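Local coordinates for magnesium and cobalt efflux protein CorC (Neisseria meningitidis serogroup B, PDB 3OI8) that probably takes part in magnesium and cobalt transport, this fragment holding its paired CBS domains, which bind adenosine, at residues A[38-43]-A[119-124]; A[50-55]-A[75-80]; A[82-87]-A[110-115]; A[134-139]-A[147-152]. One frame throughout, in Å; residues are numbered along the deposited sequence.

Contact 1: A[38-43]-A[119-124]; sequences LEVRDA and KSLTAL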
loop_
_atom_site.group_PDB
_atom_site.type_symbol
_atom_site.label_atom_id
_atom_site.label_comp_id
_atom_site.label_asym_id
_atom_site.label_seq_id
_atom_site.Cartn_x
_atom_site.Cartn_y
_atom_site.Cartn_z
ATOM N N LEU A 38 4.599 10.937 -14.722
ATOM C CA LEU A 38 3.773 11.609 -13.728
ATOM C C LEU A 38 4.588 12.201 -12.589
ATOM O O LEU A 38 5.658 11.691 -12.224
ATOM C CB LEU A 38 2.745 10.641 -13.157
ATOM C CG LEU A 38 1.756 9.954 -14.094
ATOM C CD1 LEU A 38 0.940 8.953 -13.282
ATOM C CD2 LEU A 38 0.849 10.962 -14.778
ATOM N N GLU A 39 4.055 13.267 -12.010
ATOM C CA GLU A 39 4.688 13.915 -10.879
ATOM C C GLU A 39 3.741 13.916 -9.683
ATOM O O GLU A 39 2.555 13.609 -9.818
ATOM C CB GLU A 39 5.078 15.356 -11.249
ATOM C CG GLU A 39 5.950 15.455 -12.493
ATOM C CD GLU A 39 6.390 16.880 -12.798
ATOM O OE1 GLU A 39 5.548 17.801 -12.710
ATOM O OE2 GLU A 39 7.585 17.076 -13.125
ATOM N N VAL A 40 4.272 14.264 -8.516
ATOM C CA VAL A 40 3.456 14.371 -7.306
ATOM C C VAL A 40 2.185 15.166 -7.579
ATOM O O VAL A 40 1.110 14.770 -7.162
ATOM C CB VAL A 40 4.258 15.005 -6.149
ATOM C CG1 VAL A 40 3.331 15.424 -5.020
ATOM C CG2 VAL A 40 5.318 14.025 -5.649
ATOM N N ARG A 41 2.320 16.272 -8.315
ATOM C CA ARG A 41 1.184 17.102 -8.731
ATOM C C ARG A 41 -0.001 16.293 -9.215
ATOM O O ARG A 41 -1.156 16.642 -8.957
ATOM C CB ARG A 41 1.584 18.004 -9.901
ATOM C CG ARG A 41 2.370 19.217 -9.535
ATOM C CD ARG A 41 2.263 20.275 -10.626
ATOM N NE ARG A 41 3.223 21.344 -10.392
ATOM C CZ ARG A 41 4.497 21.263 -10.750
ATOM N NH1 ARG A 41 4.936 20.169 -11.358
ATOM N NH2 ARG A 41 5.332 22.266 -10.505
ATOM N N ASP A 42 0.291 15.235 -9.966
ATOM C CA ASP A 42 -0.745 14.492 -10.665
ATOM C C ASP A 42 -1.536 13.527 -9.770
ATOM O O ASP A 42 -2.584 13.025 -10.177
ATOM C CB ASP A 42 -0.127 13.740 -11.861
ATOM C CG ASP A 42 0.604 14.676 -12.833
ATOM O OD1 ASP A 42 -0.040 15.611 -13.364
ATOM O OD2 ASP A 42 1.822 14.483 -13.063
ATOM N N ALA A 43 -1.044 13.266 -8.558
ATOM C CA ALA A 43 -1.652 12.244 -7.700
ATOM C C ALA A 43 -2.035 12.768 -6.327
ATOM O O ALA A 43 -2.653 12.059 -5.537
ATOM C CB ALA A 43 -0.718 11.026 -7.543
ATOM N N LYS A 119 8.238 16.550 -8.051
ATOM C CA LYS A 119 8.923 15.280 -7.869
ATOM C C LYS A 119 8.264 14.143 -8.670
ATOM O O LYS A 119 7.037 14.017 -8.696
ATOM C CB LYS A 119 8.985 14.937 -6.381
ATOM C CG LYS A 119 9.699 13.623 -6.100
ATOM C CD LYS A 119 9.494 13.220 -4.663
ATOM C CE LYS A 119 10.714 13.525 -3.845
ATOM N NZ LYS A 119 11.824 12.600 -4.167
ATOM N N SER A 120 9.075 13.316 -9.325
ATOM C CA SER A 120 8.527 12.213 -10.117
ATOM C C SER A 120 7.874 11.171 -9.219
ATOM O O SER A 120 8.380 10.876 -8.140
ATOM C CB SER A 120 9.620 11.552 -10.968
ATOM O OG SER A 120 10.387 10.642 -10.199
ATOM N N LEU A 121 6.750 10.619 -9.667
ATOM C CA LEU A 121 6.094 9.549 -8.932
ATOM C C LEU A 121 6.968 8.307 -8.799
ATOM O O LEU A 121 6.876 7.591 -7.798
ATOM C CB LEU A 121 4.748 9.185 -9.554
ATOM C CG LEU A 121 3.600 10.185 -9.428
ATOM C CD1 LEU A 121 2.297 9.526 -9.856
ATOM C CD2 LEU A 121 3.485 10.717 -8.006
ATOM N N THR A 122 7.811 8.040 -9.801
ATOM C CA THR A 122 8.750 6.919 -9.701
ATOM C C THR A 122 9.728 7.113 -8.542
ATOM O O THR A 122 10.018 6.170 -7.812
ATOM C CB THR A 122 9.557 6.704 -11.001
ATOM O OG1 THR A 122 10.153 7.944 -11.399
ATOM C CG2 THR A 122 8.658 6.191 -12.117
ATOM N N ALA A 123 10.240 8.331 -8.367
ATOM C CA ALA A 123 11.110 8.610 -7.211
ATOM C C ALA A 123 10.331 8.521 -5.905
ATOM O O ALA A 123 10.821 7.995 -4.903
ATOM C CB ALA A 123 11.750 9.998 -7.329
ATOM N N LEU A 124 9.123 9.073 -5.903
ATOM C CA LEU A 124 8.303 9.016 -4.699
ATOM C C LEU A 124 8.038 7.563 -4.332
ATOM O O LEU A 124 8.157 7.174 -3.165
ATOM C CB LEU A 124 6.988 9.767 -4.891
ATOM C CG LEU A 124 6.114 9.903 -3.638
ATOM C CD1 LEU A 124 6.862 10.581 -2.489
ATOM C CD2 LEU A 124 4.869 10.683 -3.984
HETATM O O HOH W 1 6.978 9.298 -12.561
#
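A single backbone bridge, Glu39 with Ser120, ties the loop after helix 23-35 to the start of helix 121-130, within the paired CBS domains. Two main-chain bonds flank it. Leu121 N gives a nearly straight bond to Leu38 O (3.0 Å), arriving above the carbonyl plane, and Val40 N points almost down the C=O axis of Lys119 at 2.8 Å from its O. Leu38 O takes a second proton from a water, which in turn accepts from Thr122 N, so the first turn of the helix is served from the loop. Ser120 is the N-cap: its OG, held between backbone N and carbonyl carbon (chi1 81°), accepts from Ala123 N. On the loop side, Glu39 N is satisfied by the anti lone pair of Asp42 OD2, while Glu39 OE1 pairs with Arg41 NH1 at 2.8 Å. Arg41 NE has a second acid in Glu117, and Lys119 NZ turns away to Glu127. Leu121 lays CD2 against the Glu39 carbonyl, crosses Leu38 obliquely and reaches Ala43 with CD1. Val40 CG2 meets Leu124 CD2 at about a right angle, 3.8 Å apart, and Leu121 CD1 comes within 3.5 Å of Leu38 CB.

Contact 2: A[50-55]-A[75-80]; sequences MNVLKE and PVIGED. With ADN (adenosine), chain C.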
loop_
_atom_site.group_PDB
_atom_site.type_symbol
_atom_site.label_atom_id
_atom_site.label_comp_id
_atom_site.label_asym_id
_atom_site.label_seq_id
_atom_site.Cartn_x
_atom_site.Cartn_y
_atom_site.Cartn_z
HETATM N N MSE A 50 -7.644 18.155 2.226
HETATM C CA MSE A 50 -7.067 17.154 3.122
HETATM C C MSE A 50 -7.885 17.047 4.400
HETATM O O MSE A 50 -8.394 18.051 4.893
HETATM C CB MSE A 50 -5.657 17.553 3.530
HETATM C CG MSE A 50 -4.740 17.887 2.402
HETATM SE SE MSE A 50 -3.054 18.417 3.183
HETATM C CE MSE A 50 -3.648 19.964 4.199
ATOM N N ASN A 51 -7.987 15.840 4.955
ATOM C CA ASN A 51 -8.574 15.659 6.276
ATOM C C ASN A 51 -7.457 15.678 7.309
ATOM O O ASN A 51 -6.592 14.799 7.292
ATOM C CB ASN A 51 -9.344 14.332 6.363
ATOM C CG ASN A 51 -10.610 14.329 5.523
ATOM O OD1 ASN A 51 -10.870 13.380 4.786
ATOM N ND2 ASN A 51 -11.404 15.394 5.632
ATOM N N VAL A 52 -7.465 16.680 8.193
ATOM C CA VAL A 52 -6.391 16.840 9.178
ATOM C C VAL A 52 -6.897 16.772 10.626
ATOM O O VAL A 52 -8.099 16.887 10.884
ATOM C CB VAL A 52 -5.657 18.184 8.983
ATOM C CG1 VAL A 52 -5.060 18.276 7.575
ATOM C CG2 VAL A 52 -6.617 19.357 9.237
ATOM N N LEU A 53 -5.973 16.610 11.572
ATOM C CA LEU A 53 -6.323 16.647 12.997
ATOM C C LEU A 53 -5.664 17.850 13.655
ATOM O O LEU A 53 -4.525 18.186 13.316
ATOM C CB LEU A 53 -5.827 15.373 13.689
ATOM C CG LEU A 53 -6.355 14.058 13.092
ATOM C CD1 LEU A 53 -5.664 12.876 13.751
ATOM C CD2 LEU A 53 -7.864 13.970 13.262
ATOM N N LYS A 54 -6.363 18.488 14.596
ATOM C CA LYS A 54 -5.816 19.637 15.312
ATOM C C LYS A 54 -4.949 19.157 16.465
ATOM O O LYS A 54 -5.294 18.212 17.166
ATOM C CB LYS A 54 -6.913 20.548 15.886
ATOM C CG LYS A 54 -8.069 20.892 14.961
ATOM C CD LYS A 54 -7.619 21.341 13.591
ATOM C CE LYS A 54 -8.841 21.569 12.695
ATOM N NZ LYS A 54 -8.559 21.452 11.231
ATOM N N GLU A 55 -3.817 19.820 16.632
ATOM C CA GLU A 55 -2.837 19.550 17.678
ATOM C C GLU A 55 -3.472 19.197 19.028
ATOM O O GLU A 55 -3.112 18.199 19.657
ATOM C CB GLU A 55 -1.972 20.820 17.834
ATOM C CG GLU A 55 -0.660 20.659 18.580
ATOM C CD GLU A 55 0.192 21.937 18.559
ATOM O OE1 GLU A 55 -0.317 23.013 18.155
ATOM O OE2 GLU A 55 1.383 21.863 18.944
ATOM N N PRO A 75 -2.422 14.116 8.574
ATOM C CA PRO A 75 -1.543 15.224 8.976
ATOM C C PRO A 75 -2.088 15.834 10.259
ATOM O O PRO A 75 -3.299 15.948 10.407
ATOM C CB PRO A 75 -1.730 16.259 7.854
ATOM C CG PRO A 75 -2.290 15.478 6.687
ATOM C CD PRO A 75 -3.104 14.370 7.287
ATOM N N VAL A 76 -1.216 16.237 11.165
ATOM C CA VAL A 76 -1.657 16.927 12.371
ATOM C C VAL A 76 -1.168 18.370 12.260
ATOM O O VAL A 76 0.002 18.591 11.954
ATOM C CB VAL A 76 -1.096 16.268 13.636
ATOM C CG1 VAL A 76 -1.402 17.130 14.879
ATOM C CG2 VAL A 76 -1.698 14.851 13.814
ATOM N N ILE A 77 -2.058 19.333 12.501
ATOM C CA ILE A 77 -1.733 20.735 12.254
ATOM C C ILE A 77 -1.734 21.582 13.523
ATOM O O ILE A 77 -2.362 21.240 14.540
ATOM C CB ILE A 77 -2.698 21.392 11.255
ATOM C CG1 ILE A 77 -4.133 21.364 11.802
ATOM C CG2 ILE A 77 -2.588 20.735 9.895
ATOM C CD1 ILE A 77 -5.080 22.343 11.150
ATOM N N GLY A 78 -1.019 22.694 13.441
ATOM C CA GLY A 78 -1.011 23.682 14.500
ATOM C C GLY A 78 -2.057 24.724 14.165
ATOM O O GLY A 78 -3.252 24.441 14.211
ATOM N N GLU A 79 -1.612 25.922 13.792
ATOM C CA GLU A 79 -2.536 27.040 13.596
ATOM C C GLU A 79 -3.454 26.856 12.391
ATOM O O GLU A 79 -4.612 27.278 12.407
ATOM C CB GLU A 79 -1.778 28.360 13.451
ATOM C CG GLU A 79 -2.700 29.518 13.126
ATOM C CD GLU A 79 -1.959 30.795 12.788
ATOM O OE1 GLU A 79 -2.520 31.889 13.038
ATOM O OE2 GLU A 79 -0.823 30.701 12.271
ATOM N N ASP A 80 -2.916 26.246 11.340
ATOM C CA ASP A 80 -3.656 25.998 10.111
ATOM C C ASP A 80 -2.866 24.997 9.268
ATOM O O ASP A 80 -1.841 24.454 9.709
ATOM C CB ASP A 80 -3.913 27.301 9.329
ATOM C CG ASP A 80 -2.636 28.025 8.951
ATOM O OD1 ASP A 80 -1.576 27.367 8.852
ATOM O OD2 ASP A 80 -2.689 29.259 8.745
HETATM O "O5'" ADN C . -8.516 6.782 2.359
HETATM C "C5'" ADN C . -9.101 6.427 1.132
HETATM C "C4'" ADN C . -8.673 7.436 0.024
HETATM O "O4'" ADN C . -8.816 8.805 0.506
HETATM C "C3'" ADN C . -7.196 7.230 -0.377
HETATM O "O3'" ADN C . -7.128 6.539 -1.595
HETATM C "C2'" ADN C . -6.635 8.623 -0.527
HETATM O "O2'" ADN C . -6.752 9.055 -1.864
HETATM C "C1'" ADN C . -7.542 9.505 0.331
HETATM N N9 ADN C . -6.945 9.796 1.634
HETATM C C8 ADN C . -6.207 8.832 2.552
HETATM N N7 ADN C . -5.830 9.592 3.795
HETATM C C5 ADN C . -6.349 11.032 3.643
HETATM C C6 ADN C . -6.279 12.273 4.584
HETATM N N6 ADN C . -5.656 12.147 5.902
HETATM N N1 ADN C . -6.873 13.536 4.161
HETATM C C2 ADN C . -7.565 13.654 2.811
HETATM N N3 ADN C . -7.639 12.436 1.889
HETATM C C4 ADN C . -7.033 11.150 2.317
HETATM O O HOH W 2 -4.801 22.917 15.655
#
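Adenine is the flat group here, held by the loop leading into the first strand of a beta-alpha-beta unit in the CBS fold. Asn51 CB stands on one side of its plane, 3.4 Å from N1, while Leu148 of strand 145-150 lies on the other. The N1 and N6 positions are read by the backbone of one residue: Asn51 N donates to adenosine N1 (2.7 Å), and adenosine N6 donates to Asn51 O (3.1 Å). Pro75 CD is near N6, on the Leu148 side of the plane. The Asn51 amide bonds through OD1 to His71, which also binds adenosine, so it probably helps to position that second contact.

Beyond the pocket, strands 53-54 and 73-77 pair in parallel. Leu53 bonds to both residues flanking Val76, its N to Pro75 O and its O from Ile77 N, both close to the C=O axis; Glu55 N continues to Ile77 O. Val52 crosses Pro75 and Ile77 at about right angles, CG1 over the proline CB and CG2 against Ile77 CD1. Ile77 CG1 takes the crowded position between backbone N and carbonyl carbon (chi1 61°). That lays the side chain alongside Lys54, bent at chi2 (-48°), with Lys54 NZ 3.6 Å from Ile77 CD1.

Contact 3: A[82-87]-A[110-115]; sequences DEVLGI and RPAVFV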
loop_
_atom_site.group_PDB
_atom_site.type_symbol
_atom_site.label_atom_id
_atom_site.label_comp_id
_atom_site.label_asym_id
_atom_site.label_seq_id
_atom_site.Cartn_x
_atom_site.Cartn_y
_atom_site.Cartn_z
ATOM N N ASP A 82 -0.927 25.237 6.901
ATOM C CA ASP A 82 0.448 25.606 6.559
ATOM C C ASP A 82 1.423 25.330 7.710
ATOM O O ASP A 82 2.629 25.576 7.604
ATOM C CB ASP A 82 0.505 27.068 6.085
ATOM C CG ASP A 82 -0.112 27.233 4.706
ATOM O OD1 ASP A 82 0.109 26.327 3.866
ATOM O OD2 ASP A 82 -0.837 28.220 4.468
ATOM N N GLU A 83 0.894 24.813 8.814
ATOM C CA GLU A 83 1.749 24.389 9.913
ATOM C C GLU A 83 1.509 22.908 10.227
ATOM O O GLU A 83 0.769 22.588 11.152
ATOM C CB GLU A 83 1.520 25.269 11.166
ATOM C CG GLU A 83 2.506 24.931 12.277
ATOM C CD GLU A 83 2.342 25.755 13.553
ATOM O OE1 GLU A 83 1.283 26.391 13.756
ATOM O OE2 GLU A 83 3.295 25.749 14.362
ATOM N N VAL A 84 2.102 22.010 9.439
ATOM C CA VAL A 84 1.919 20.576 9.666
ATOM C C VAL A 84 2.971 20.130 10.668
ATOM O O VAL A 84 4.160 20.358 10.465
ATOM C CB VAL A 84 2.036 19.732 8.357
ATOM C CG1 VAL A 84 1.942 18.211 8.683
ATOM C CG2 VAL A 84 0.969 20.113 7.354
ATOM N N LEU A 85 2.531 19.506 11.752
ATOM C CA LEU A 85 3.435 19.160 12.852
ATOM C C LEU A 85 3.919 17.732 12.737
ATOM O O LEU A 85 4.905 17.334 13.361
ATOM C CB LEU A 85 2.704 19.337 14.185
ATOM C CG LEU A 85 2.078 20.722 14.369
ATOM C CD1 LEU A 85 1.167 20.760 15.590
ATOM C CD2 LEU A 85 3.175 21.779 14.462
ATOM N N GLY A 86 3.199 16.940 11.958
ATOM C CA GLY A 86 3.455 15.521 11.948
ATOM C C GLY A 86 2.327 14.733 11.316
ATOM O O GLY A 86 1.352 15.302 10.813
ATOM N N ILE A 87 2.474 13.411 11.350
ATOM C CA ILE A 87 1.477 12.488 10.829
ATOM C C ILE A 87 1.031 11.573 11.971
ATOM O O ILE A 87 1.862 11.049 12.711
ATOM C CB ILE A 87 2.068 11.584 9.713
ATOM C CG1 ILE A 87 2.816 12.403 8.656
ATOM C CG2 ILE A 87 0.985 10.720 9.083
ATOM C CD1 ILE A 87 1.962 13.407 7.910
ATOM N N ARG A 110 4.193 11.005 14.427
ATOM C CA ARG A 110 5.407 10.767 13.660
ATOM C C ARG A 110 5.744 12.007 12.850
ATOM O O ARG A 110 4.848 12.774 12.504
ATOM C CB ARG A 110 5.212 9.574 12.742
ATOM C CG ARG A 110 4.884 8.275 13.496
ATOM C CD ARG A 110 4.331 7.238 12.552
ATOM N NE ARG A 110 3.798 6.064 13.240
ATOM C CZ ARG A 110 4.081 4.811 12.892
ATOM N NH1 ARG A 110 4.902 4.576 11.876
ATOM N NH2 ARG A 110 3.547 3.794 13.555
ATOM N N PRO A 111 7.038 12.205 12.542
ATOM C CA PRO A 111 7.476 13.334 11.707
ATOM C C PRO A 111 6.925 13.223 10.284
ATOM O O PRO A 111 6.766 12.125 9.767
ATOM C CB PRO A 111 9.002 13.199 11.692
ATOM C CG PRO A 111 9.283 11.791 12.128
ATOM C CD PRO A 111 8.171 11.404 13.038
ATOM N N ALA A 112 6.613 14.357 9.672
ATOM C CA ALA A 112 6.115 14.387 8.293
ATOM C C ALA A 112 7.275 14.390 7.300
ATOM O O ALA A 112 8.294 15.039 7.528
ATOM C CB ALA A 112 5.257 15.619 8.077
ATOM N N VAL A 113 7.119 13.660 6.202
ATOM C CA VAL A 113 8.058 13.755 5.090
ATOM C C VAL A 113 7.509 14.779 4.095
ATOM O O VAL A 113 6.319 14.767 3.786
ATOM C CB VAL A 113 8.249 12.389 4.419
ATOM C CG1 VAL A 113 9.044 12.530 3.149
ATOM C CG2 VAL A 113 8.943 11.436 5.383
ATOM N N PHE A 114 8.353 15.702 3.650
ATOM C CA PHE A 114 7.914 16.767 2.740
ATOM C C PHE A 114 8.474 16.559 1.337
ATOM O O PHE A 114 9.617 16.125 1.180
ATOM C CB PHE A 114 8.330 18.139 3.280
ATOM C CG PHE A 114 7.697 18.482 4.602
ATOM C CD1 PHE A 114 6.405 18.958 4.657
ATOM C CD2 PHE A 114 8.382 18.291 5.786
ATOM C CE1 PHE A 114 5.807 19.266 5.884
ATOM C CE2 PHE A 114 7.793 18.589 7.004
ATOM C CZ PHE A 114 6.504 19.075 7.050
ATOM N N VAL A 115 7.668 16.844 0.318
ATOM C CA VAL A 115 8.129 16.734 -1.072
ATOM C C VAL A 115 7.530 17.862 -1.903
ATOM O O VAL A 115 6.422 18.318 -1.605
ATOM C CB VAL A 115 7.707 15.399 -1.717
ATOM C CG1 VAL A 115 8.356 14.203 -0.997
ATOM C CG2 VAL A 115 6.188 15.266 -1.716
HETATM O O HOH W 3 7.123 16.631 11.166
#
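This is a brief antiparallel touch, one hydrogen-bonded pair, between strand 84-89 and the run leading into strand 114-116, joining the chain's two sheets. Ile87 lies on the border strand of the sheet made with 53-54 and 73-77; Arg110 opens the run toward the other sheet. Two bonds close the pair, Ile87 N to Arg110 O (2.7 Å) and Arg110 N to Ile87 O (2.9 Å), both in the carbonyl planes and nearly straight. Just before it, a classic beta bulge sets Leu85 and Gly86 together opposite Val76 of the neighbouring strand. With no side chain, and at a phi of 164°, Gly86 lets Arg110 O come to 3.1 Å from its CA.

After Pro111 the two backbones part, and a water fills the place of the next direct bond: it donates to Leu85 O and accepts from Ala112 N at 2.8 Å. Ala112 CB is the small apolar knuckle of the contact. Ile87 CG1, anti to the carbonyl carbon, carries CD1 to 4.0 Å from that CB, and Val84 CG1 approaches it at 4.3 Å. Val84 O lies at the edge of the Phe114 ring, near its plane. Ile137 of strand 135-139 also packs on Ile87, Ala112 and Phe114.

Arg110 runs extended from CG to NE and is drawn off to a salt bridge with Asp92, so its charged end is engaged away from the pair. The chemistry is therefore that of main-chain polarity: two direct bonds and a bridging water serve the facing backbone groups, and a few small apolar contacts around Ala112 complete the join.

Contact 4: A[134-139]-A[147-152]; sequences HMAIVI and GLVTFE. With ADN (adenosine), chain C.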
loop_
_atom_site.group_PDB
_atom_site.type_symbol
_atom_site.label_atom_id
_atom_site.label_comp_id
_atom_site.label_asym_id
_atom_site.label_seq_id
_atom_site.Cartn_x
_atom_site.Cartn_y
_atom_site.Cartn_z
ATOM N N HIS A 134 4.114 5.957 3.927
ATOM C CA HIS A 134 2.838 5.843 3.214
ATOM C C HIS A 134 2.251 7.183 2.769
ATOM O O HIS A 134 1.409 7.237 1.872
ATOM C CB HIS A 134 1.814 5.110 4.077
ATOM C CG HIS A 134 2.052 3.639 4.161
ATOM N ND1 HIS A 134 2.643 3.042 5.253
ATOM C CD2 HIS A 134 1.806 2.646 3.273
ATOM C CE1 HIS A 134 2.743 1.741 5.037
ATOM N NE2 HIS A 134 2.242 1.476 3.844
HETATM N N MSE A 135 2.687 8.259 3.407
HETATM C CA MSE A 135 2.137 9.574 3.098
HETATM C C MSE A 135 3.243 10.619 3.126
HETATM O O MSE A 135 4.172 10.529 3.929
HETATM C CB MSE A 135 1.003 9.922 4.083
HETATM C CG MSE A 135 0.575 11.392 4.117
HETATM SE SE MSE A 135 -0.884 11.730 5.401
HETATM C CE MSE A 135 -2.336 10.815 4.457
ATOM N N ALA A 136 3.164 11.586 2.221
ATOM C CA ALA A 136 4.056 12.735 2.288
ATOM C C ALA A 136 3.218 13.999 2.189
ATOM O O ALA A 136 2.100 13.981 1.668
ATOM C CB ALA A 136 5.074 12.700 1.177
ATOM N N ILE A 137 3.767 15.093 2.691
ATOM C CA ILE A 137 3.103 16.385 2.595
ATOM C C ILE A 137 3.755 17.122 1.436
ATOM O O ILE A 137 4.981 17.198 1.361
ATOM C CB ILE A 137 3.302 17.195 3.881
ATOM C CG1 ILE A 137 2.744 16.430 5.101
ATOM C CG2 ILE A 137 2.731 18.615 3.704
ATOM C CD1 ILE A 137 1.254 16.138 5.047
ATOM N N VAL A 138 2.937 17.646 0.527
ATOM C CA VAL A 138 3.451 18.343 -0.637
ATOM C C VAL A 138 3.586 19.825 -0.322
ATOM O O VAL A 138 2.659 20.439 0.204
ATOM C CB VAL A 138 2.536 18.114 -1.833
ATOM C CG1 VAL A 138 3.126 18.745 -3.115
ATOM C CG2 VAL A 138 2.319 16.604 -2.001
ATOM N N ILE A 139 4.758 20.375 -0.622
ATOM C CA ILE A 139 5.100 21.759 -0.312
ATOM C C ILE A 139 5.172 22.574 -1.608
ATOM O O ILE A 139 5.700 22.103 -2.604
ATOM C CB ILE A 139 6.477 21.816 0.388
ATOM C CG1 ILE A 139 6.426 21.101 1.735
ATOM C CG2 ILE A 139 6.945 23.254 0.564
ATOM C CD1 ILE A 139 5.356 21.636 2.664
ATOM N N GLY A 147 -0.590 20.227 -0.514
ATOM C CA GLY A 147 -1.497 19.115 -0.309
ATOM C C GLY A 147 -0.747 17.944 0.292
ATOM O O GLY A 147 0.263 18.123 0.971
ATOM N N LEU A 148 -1.248 16.741 0.055
ATOM C CA LEU A 148 -0.590 15.541 0.563
ATOM C C LEU A 148 -0.648 14.490 -0.542
ATOM O O LEU A 148 -1.416 14.638 -1.508
ATOM C CB LEU A 148 -1.258 15.053 1.864
ATOM C CG LEU A 148 -2.708 14.553 1.841
ATOM C CD1 LEU A 148 -2.816 13.148 1.254
ATOM C CD2 LEU A 148 -3.309 14.559 3.263
ATOM N N VAL A 149 0.186 13.465 -0.427
ATOM C CA VAL A 149 0.198 12.380 -1.407
ATOM C C VAL A 149 0.437 11.061 -0.680
ATOM O O VAL A 149 1.206 11.011 0.302
ATOM C CB VAL A 149 1.227 12.638 -2.568
ATOM C CG1 VAL A 149 2.634 12.853 -2.035
ATOM C CG2 VAL A 149 1.185 11.506 -3.615
ATOM N N THR A 150 -0.258 10.012 -1.123
ATOM C CA THR A 150 -0.171 8.721 -0.452
ATOM C C THR A 150 0.262 7.584 -1.386
ATOM O O THR A 150 0.015 7.616 -2.591
ATOM C CB THR A 150 -1.531 8.319 0.185
ATOM O OG1 THR A 150 -2.438 7.939 -0.854
ATOM C CG2 THR A 150 -2.143 9.494 0.975
ATOM N N PHE A 151 0.914 6.595 -0.782
ATOM C CA PHE A 151 1.338 5.361 -1.437
ATOM C C PHE A 151 0.156 4.697 -2.124
ATOM O O PHE A 151 0.201 4.389 -3.314
ATOM C CB PHE A 151 1.947 4.431 -0.379
ATOM C CG PHE A 151 2.303 3.052 -0.888
ATOM C CD1 PHE A 151 3.422 2.858 -1.684
ATOM C CD2 PHE A 151 1.535 1.949 -0.533
ATOM C CE1 PHE A 151 3.754 1.586 -2.150
ATOM C CE2 PHE A 151 1.859 0.678 -0.989
ATOM C CZ PHE A 151 2.973 0.495 -1.800
ATOM N N GLU A 152 -0.927 4.510 -1.386
ATOM C CA GLU A 152 -2.072 3.795 -1.933
ATOM C C GLU A 152 -2.689 4.507 -3.130
ATOM O O GLU A 152 -3.226 3.860 -4.030
ATOM C CB GLU A 152 -3.102 3.495 -0.839
ATOM C CG GLU A 152 -2.531 2.594 0.263
ATOM C CD GLU A 152 -3.583 2.056 1.217
ATOM O OE1 GLU A 152 -3.257 1.131 1.997
ATOM O OE2 GLU A 152 -4.731 2.553 1.188
HETATM O "O5'" ADN C . -8.516 6.782 2.359
HETATM C "C5'" ADN C . -9.101 6.427 1.132
HETATM C "C4'" ADN C . -8.673 7.436 0.024
HETATM O "O4'" ADN C . -8.816 8.805 0.506
HETATM C "C3'" ADN C . -7.196 7.230 -0.377
HETATM O "O3'" ADN C . -7.128 6.539 -1.595
HETATM C "C2'" ADN C . -6.635 8.623 -0.527
HETATM O "O2'" ADN C . -6.752 9.055 -1.864
HETATM C "C1'" ADN C . -7.542 9.505 0.331
HETATM N N9 ADN C . -6.945 9.796 1.634
HETATM C C8 ADN C . -6.207 8.832 2.552
HETATM N N7 ADN C . -5.830 9.592 3.795
HETATM C C5 ADN C . -6.349 11.032 3.643
HETATM C C6 ADN C . -6.279 12.273 4.584
HETATM N N6 ADN C . -5.656 12.147 5.902
HETATM N N1 ADN C . -6.873 13.536 4.161
HETATM C C2 ADN C . -7.565 13.654 2.811
HETATM N N3 ADN C . -7.639 12.436 1.889
HETATM C C4 ADN C . -7.033 11.150 2.317
HETATM O O HOH W 4 -1.192 4.946 1.699
#
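His134 stands just before the beta hairpin of strands 135-139 and 145-150, at the heart of the second CBS motif. Its O receives Phe151 N at 2.8 Å, from above the carbonyl plane, and more weakly a water that accepts from Glu152 N. The imidazole lies beside Phe151 and turns an edge to that ring's face, the planes 81° apart and the pair offset, CD2 meeting CD2. Its NE2 bonds to Glu152 of the second subunit.

Met135, a selenomethionine, extends with CG anti to the backbone N and bends at chi3 (-70°). The bend sets CE 3.7 Å from Thr150 CG2 and 3.8 Å from adenosine N7. Ala136 makes two bonds with Val149, N to O at 2.8 Å and O to N at 2.9 Å. Ile137 crosses Leu148 obliquely, CD1 against CB; Leu148, in the crowded chi1 position (65°), sends CD2 to 3.8 Å from adenosine N1. Val138 N bonds to Gly147 O, the return from Gly147 N being weak, while Val138 CG2 crosses over Val149 CG1.

Met135 CE and Leu148 CD2 thus meet the purine, with Thr150 CG2 beside the Met135 methyl, while Thr150 OG1 caps the following helix through Asp153 N. Adenosine's polar partners, Asp153 among them, lie elsewhere, so this strand pair probably contributes to binding mainly by apolar contact.

How the contacts relate
From the N terminus, after helix 23-35, contact 1 opens the longest loop, returning only at 119-124; contacts 2 and 3 both fall within it, in series and without crossing. Contact 2 closes the first beta-alpha-beta unit, and contact 3 follows through neighbouring strands 73-77 and 84-89, where Val76 pairs with the bulge at Leu85 and Gly86. Segment 110-115 then crosses into the second sheet, so contact 3 joins the two, and its Val113 and Val115 bond to strand 135-139 of contact 4. Contact 4 closes last, a short hairpin. Val40 of contact 1 packs on Val138 and Val149 there, and Leu124 on Val149, while contacts 2 and 4 meet at Leu148 and share the adenosine.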